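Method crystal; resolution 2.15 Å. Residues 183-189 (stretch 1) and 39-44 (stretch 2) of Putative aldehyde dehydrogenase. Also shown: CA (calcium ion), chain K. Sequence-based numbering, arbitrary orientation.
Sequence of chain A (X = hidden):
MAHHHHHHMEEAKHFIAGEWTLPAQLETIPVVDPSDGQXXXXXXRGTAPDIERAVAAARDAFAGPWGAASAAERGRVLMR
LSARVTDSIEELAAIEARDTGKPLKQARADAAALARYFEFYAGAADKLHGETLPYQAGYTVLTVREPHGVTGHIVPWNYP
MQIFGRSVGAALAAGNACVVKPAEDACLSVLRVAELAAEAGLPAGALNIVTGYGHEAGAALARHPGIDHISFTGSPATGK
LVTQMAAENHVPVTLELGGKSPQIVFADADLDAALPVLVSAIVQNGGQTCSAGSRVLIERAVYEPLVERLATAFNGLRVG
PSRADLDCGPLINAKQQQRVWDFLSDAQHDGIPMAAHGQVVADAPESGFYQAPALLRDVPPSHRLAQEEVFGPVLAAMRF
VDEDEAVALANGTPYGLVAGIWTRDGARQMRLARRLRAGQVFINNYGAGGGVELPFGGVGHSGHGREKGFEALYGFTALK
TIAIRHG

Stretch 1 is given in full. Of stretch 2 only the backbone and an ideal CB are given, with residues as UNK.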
ATOM      1  N   ALA A 183     -31.354  16.675  -1.792  1.00 16.01           N
ATOM      2  CA  ALA A 183     -32.299  17.173  -0.796  1.00 18.46           C
ATOM      3  C   ALA A 183     -33.357  18.090  -1.397  1.00 18.31           C
ATOM      4  O   ALA A 183     -33.063  18.906  -2.267  1.00 16.82           O
ATOM      5  CB  ALA A 183     -31.556  17.897   0.312  1.00 17.95           C
ATOM      6  N   GLU A 184     -34.587  17.958  -0.910  1.00 19.16           N
ATOM      7  CA  GLU A 184     -35.706  18.750  -1.409  1.00 20.36           C
ATOM      8  C   GLU A 184     -35.596  20.218  -1.007  1.00 21.37           C
ATOM      9  O   GLU A 184     -36.216  21.086  -1.622  1.00 22.19           O
ATOM     10  CB  GLU A 184     -37.034  18.173  -0.909  1.00 21.74           C
ATOM     11  CG  GLU A 184     -37.130  18.012   0.604  1.00 25.03           C
ATOM     12  CD  GLU A 184     -36.621  16.663   1.089  1.00 30.54           C
ATOM     13  OE1 GLU A 184     -35.559  16.213   0.610  1.00 35.39           O
ATOM     14  OE2 GLU A 184     -37.288  16.050   1.950  1.00 30.79           O
ATOM     15  N   ASP A 185     -34.804  20.494   0.024  1.00 19.82           N
ATOM     16  CA  ASP A 185     -34.652  21.860   0.515  1.00 22.04           C
ATOM     17  C   ASP A 185     -33.594  22.634  -0.268  1.00 21.39           C
ATOM     18  O   ASP A 185     -33.596  23.862  -0.267  1.00 19.93           O
ATOM     19  CB  ASP A 185     -34.313  21.850   2.006  1.00 26.17           C
ATOM     20  CG  ASP A 185     -35.519  21.534   2.873  1.00 26.08           C
ATOM     21  OD1 ASP A 185     -36.535  22.251   2.756  1.00 22.69           O
ATOM     22  OD2 ASP A 185     -35.455  20.566   3.659  1.00 28.68           O
ATOM     23  N   ALA A 186     -32.697  21.910  -0.935  1.00 16.46           N
ATOM     24  CA  ALA A 186     -31.675  22.525  -1.782  1.00 17.18           C
ATOM     25  C   ALA A 186     -31.009  21.488  -2.683  1.00 19.55           C
ATOM     26  O   ALA A 186     -30.312  20.596  -2.200  1.00 20.27           O
ATOM     27  CB  ALA A 186     -30.626  23.236  -0.932  1.00 16.16           C
ATOM     28  N   CYS A 187     -31.217  21.610  -3.992  1.00 26.56           N
ATOM     29  CA  CYS A 187     -30.640  20.655  -4.933  1.00 21.72           C
ATOM     30  C   CYS A 187     -30.482  21.213  -6.345  1.00 18.78           C
ATOM     31  O   CYS A 187     -30.134  20.476  -7.269  1.00 23.68           O
ATOM     32  CB  CYS A 187     -31.492  19.386  -4.985  1.00 19.56           C
ATOM     33  SG  CYS A 187     -33.187  19.625  -5.567  1.00 22.54           S
ATOM     34  N   LEU A 188     -30.729  22.507  -6.518  1.00 18.91           N
ATOM     35  CA  LEU A 188     -30.677  23.111  -7.846  1.00 19.03           C
ATOM     36  C   LEU A 188     -29.259  23.140  -8.414  1.00 18.16           C
ATOM     37  O   LEU A 188     -29.072  23.056  -9.628  1.00 19.72           O
ATOM     38  CB  LEU A 188     -31.253  24.528  -7.817  1.00 23.32           C
ATOM     39  CG  LEU A 188     -32.779  24.628  -7.771  1.00 23.96           C
ATOM     40  CD1 LEU A 188     -33.227  26.071  -7.957  1.00 21.71           C
ATOM     41  CD2 LEU A 188     -33.406  23.726  -8.823  1.00 24.74           C
ATOM     42  N   SER A 189     -28.266  23.256  -7.540  1.00 17.41           N
ATOM     43  CA  SER A 189     -26.877  23.285  -7.979  1.00 21.08           C
ATOM     44  C   SER A 189     -26.473  21.944  -8.581  1.00 18.20           C
ATOM     45  O   SER A 189     -25.798  21.895  -9.608  1.00 19.55           O
ATOM     46  CB  SER A 189     -25.949  23.644  -6.816  1.00 21.13           C
ATOM     47  OG  SER A 189     -25.968  22.637  -5.819  1.00 25.25           O
ATOM     48  N   UNK A  39     -40.782  31.318  -2.688  1.00 35.44           N
ATOM     49  CA  UNK A  39     -40.578  30.372  -3.790  1.00 35.05           C
ATOM     50  C   UNK A  39     -40.128  31.071  -5.070  1.00 34.13           C
ATOM     51  O   UNK A  39     -40.690  32.106  -5.427  1.00 38.00           O
ATOM     52  CB  UNK A  39     -41.866  29.590  -4.056  1.00 35.05           C
ATOM     53  N   UNK A  40     -39.129  30.513  -5.749  1.00 31.06           N
ATOM     54  CA  UNK A  40     -38.630  31.107  -6.984  1.00 31.78           C
ATOM     55  C   UNK A  40     -38.435  30.057  -8.074  1.00 35.28           C
ATOM     56  O   UNK A  40     -38.134  30.390  -9.220  1.00 38.01           O
ATOM     57  CB  UNK A  40     -37.312  31.839  -6.722  1.00 31.78           C
ATOM     58  N   UNK A  41     -38.611  28.790  -7.712  1.00 30.37           N
ATOM     59  CA  UNK A  41     -38.450  27.696  -8.663  1.00 30.18           C
ATOM     60  C   UNK A  41     -39.202  26.454  -8.200  1.00 27.69           C
ATOM     61  O   UNK A  41     -39.772  26.434  -7.110  1.00 28.06           O
ATOM     62  CB  UNK A  41     -36.967  27.373  -8.858  1.00 30.18           C
ATOM     63  N   UNK A  42     -39.205  25.423  -9.040  1.00 29.46           N
ATOM     64  CA  UNK A  42     -39.839  24.152  -8.703  1.00 29.05           C
ATOM     65  C   UNK A  42     -38.966  22.976  -9.128  1.00 27.51           C
ATOM     66  O   UNK A  42     -38.228  23.062 -10.111  1.00 27.12           O
ATOM     67  CB  UNK A  42     -41.216  24.052  -9.362  1.00 29.05           C
ATOM     68  N   UNK A  43     -39.053  21.879  -8.383  1.00 23.43           N
ATOM     69  CA  UNK A  43     -38.371  20.645  -8.753  1.00 22.71           C
ATOM     70  C   UNK A  43     -39.396  19.534  -8.925  1.00 28.45           C
ATOM     71  O   UNK A  43     -40.505  19.613  -8.396  1.00 33.47           O
ATOM     72  CB  UNK A  43     -37.326  20.260  -7.704  1.00 22.71           C
ATOM     73  N   UNK A  44     -39.022  18.499  -9.669  1.00 26.60           N
ATOM     74  CA  UNK A  44     -39.889  17.347  -9.869  1.00 27.67           C
ATOM     75  C   UNK A  44     -40.073  16.568  -8.570  1.00 29.90           C
ATOM     76  O   UNK A  44     -39.101  16.262  -7.879  1.00 29.11           O
ATOM     77  CB  UNK A  44     -39.318  16.435 -10.957  1.00 27.67           C
TER
HETATM   78 CA    CA K 503     -34.027  26.291  -1.009  1.00 57.24          CA

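Stretch 2 is a strand whose backbone departs from the extended form at position 40, and stretch 1 meets it with the turn that leads into a helix. No hydrogen bond joins the two, so the rules to be read here concern apolar fit.

Position 39 lies out of reach: nothing of stretch 1 comes within 5.5 Å of its ideal CB. The phi of -68° and psi of 135° suit many residues, proline among them, and stretch 1 sets no preference. The deposited residue is Pro39, whose ring makes no contact here.

Position 40, with phi -135° and psi -6°, has CA-to-CB pointing sideways, again with nothing of stretch 1 within 5.5 Å of the ideal CB. A short side chain would therefore leave stretch 1 untouched. A long one could come near the CD1 methyl of Leu188, 7.2 Å from the ideal CB of position 40, so Met or an aromatic would be reasonable, while a polar chain turned elsewhere is not excluded. The residue is Phe40. With chi1 at 65° (p) its ring swings nearer to stretch 1, and CE2 of Phe40 comes to 3.9 Å from CD1 of Leu188. The methyl approaches the ring obliquely.

Position 41 points toward stretch 1, and its ideal CB is already 4.1 Å from CD1 of Leu188. That is van der Waals distance, so the first carbon alone completes the contact. A small apolar residue fits directly; a larger one would have to lead its further atoms around the methyl. Stretch 1 offers no polar partner close to this CB. Ala41 is deposited, its CB 4.1 Å from Leu188 CD1, so that one leucine methyl touches both this residue and Phe40.

Position 42 turns away, as the alternation over positions 41 to 43 would predict. Its phi of -137° and psi of 149° are comfortable for beta-branched residues, and polar or apolar choices would serve equally as far as stretch 1 is concerned. It is Thr42, with chi1 at 57° (p), and it makes no contact with stretch 1.

Position 43 points toward stretch 1 again, but here there is room to fill. The ideal CB stands 4.7 Å from SG of Cys187 and 5.4 Å from CD2 of Leu188, a gap that asks for a branched or extended apolar chain: Ile, Leu, Val or Met are all plausible, and Ile or Val also suit the strand backbone. In Ile43, CG2 lies 3.9 Å from CD2 of Leu188 and 4.0 Å from SG of Cys187. With chi2 at -180° (t), CD1 of Ile43 reaches 3.8 Å from the same SG of Cys187 and 3.9 Å from the backbone O of Glu184, so both branches touch the sulfur. Of the six residues it gives the largest area to the contact, 79 Å².

Position 44 is out of reach of stretch 1, which leaves its identity open. Ala44 occupies it and takes no part in the contact.

Stretch 2 (39-44) PFATIA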
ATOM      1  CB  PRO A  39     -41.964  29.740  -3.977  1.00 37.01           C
ATOM      2  CG  PRO A  39     -42.696  30.014  -2.703  1.00 37.41           C
ATOM      3  CD  PRO A  39     -42.182  31.336  -2.233  1.00 36.19           C
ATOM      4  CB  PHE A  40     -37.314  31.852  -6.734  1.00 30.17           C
ATOM      5  CG  PHE A  40     -36.178  30.961  -6.310  1.00 29.23           C
ATOM      6  CD1 PHE A  40     -36.005  30.619  -4.980  1.00 30.29           C
ATOM      7  CD2 PHE A  40     -35.274  30.480  -7.243  1.00 27.34           C
ATOM      8  CE1 PHE A  40     -34.958  29.805  -4.589  1.00 31.62           C
ATOM      9  CE2 PHE A  40     -34.226  29.665  -6.858  1.00 27.76           C
ATOM     10  CZ  PHE A  40     -34.068  29.327  -5.530  1.00 30.39           C
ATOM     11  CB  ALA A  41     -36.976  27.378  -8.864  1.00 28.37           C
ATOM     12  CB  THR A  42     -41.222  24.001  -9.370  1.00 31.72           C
ATOM     13  OG1 THR A  42     -41.085  24.129 -10.792  1.00 34.23           O
ATOM     14  CG2 THR A  42     -42.198  25.053  -8.859  1.00 31.07           C
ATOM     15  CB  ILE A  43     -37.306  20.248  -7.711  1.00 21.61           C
ATOM     16  CG1 ILE A  43     -37.919  20.206  -6.310  1.00 21.52           C
ATOM     17  CG2 ILE A  43     -36.128  21.206  -7.758  1.00 23.27           C
ATOM     18  CD1 ILE A  43     -36.935  19.826  -5.222  1.00 23.08           C
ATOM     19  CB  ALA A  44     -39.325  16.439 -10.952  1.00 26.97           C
TER
HETATM   20  O   HOH W   1     -34.425  26.660   1.358  1.00 18.13           O
HETATM   21  O   HOH W   2     -36.195  24.960  -1.067  1.00 25.34           O
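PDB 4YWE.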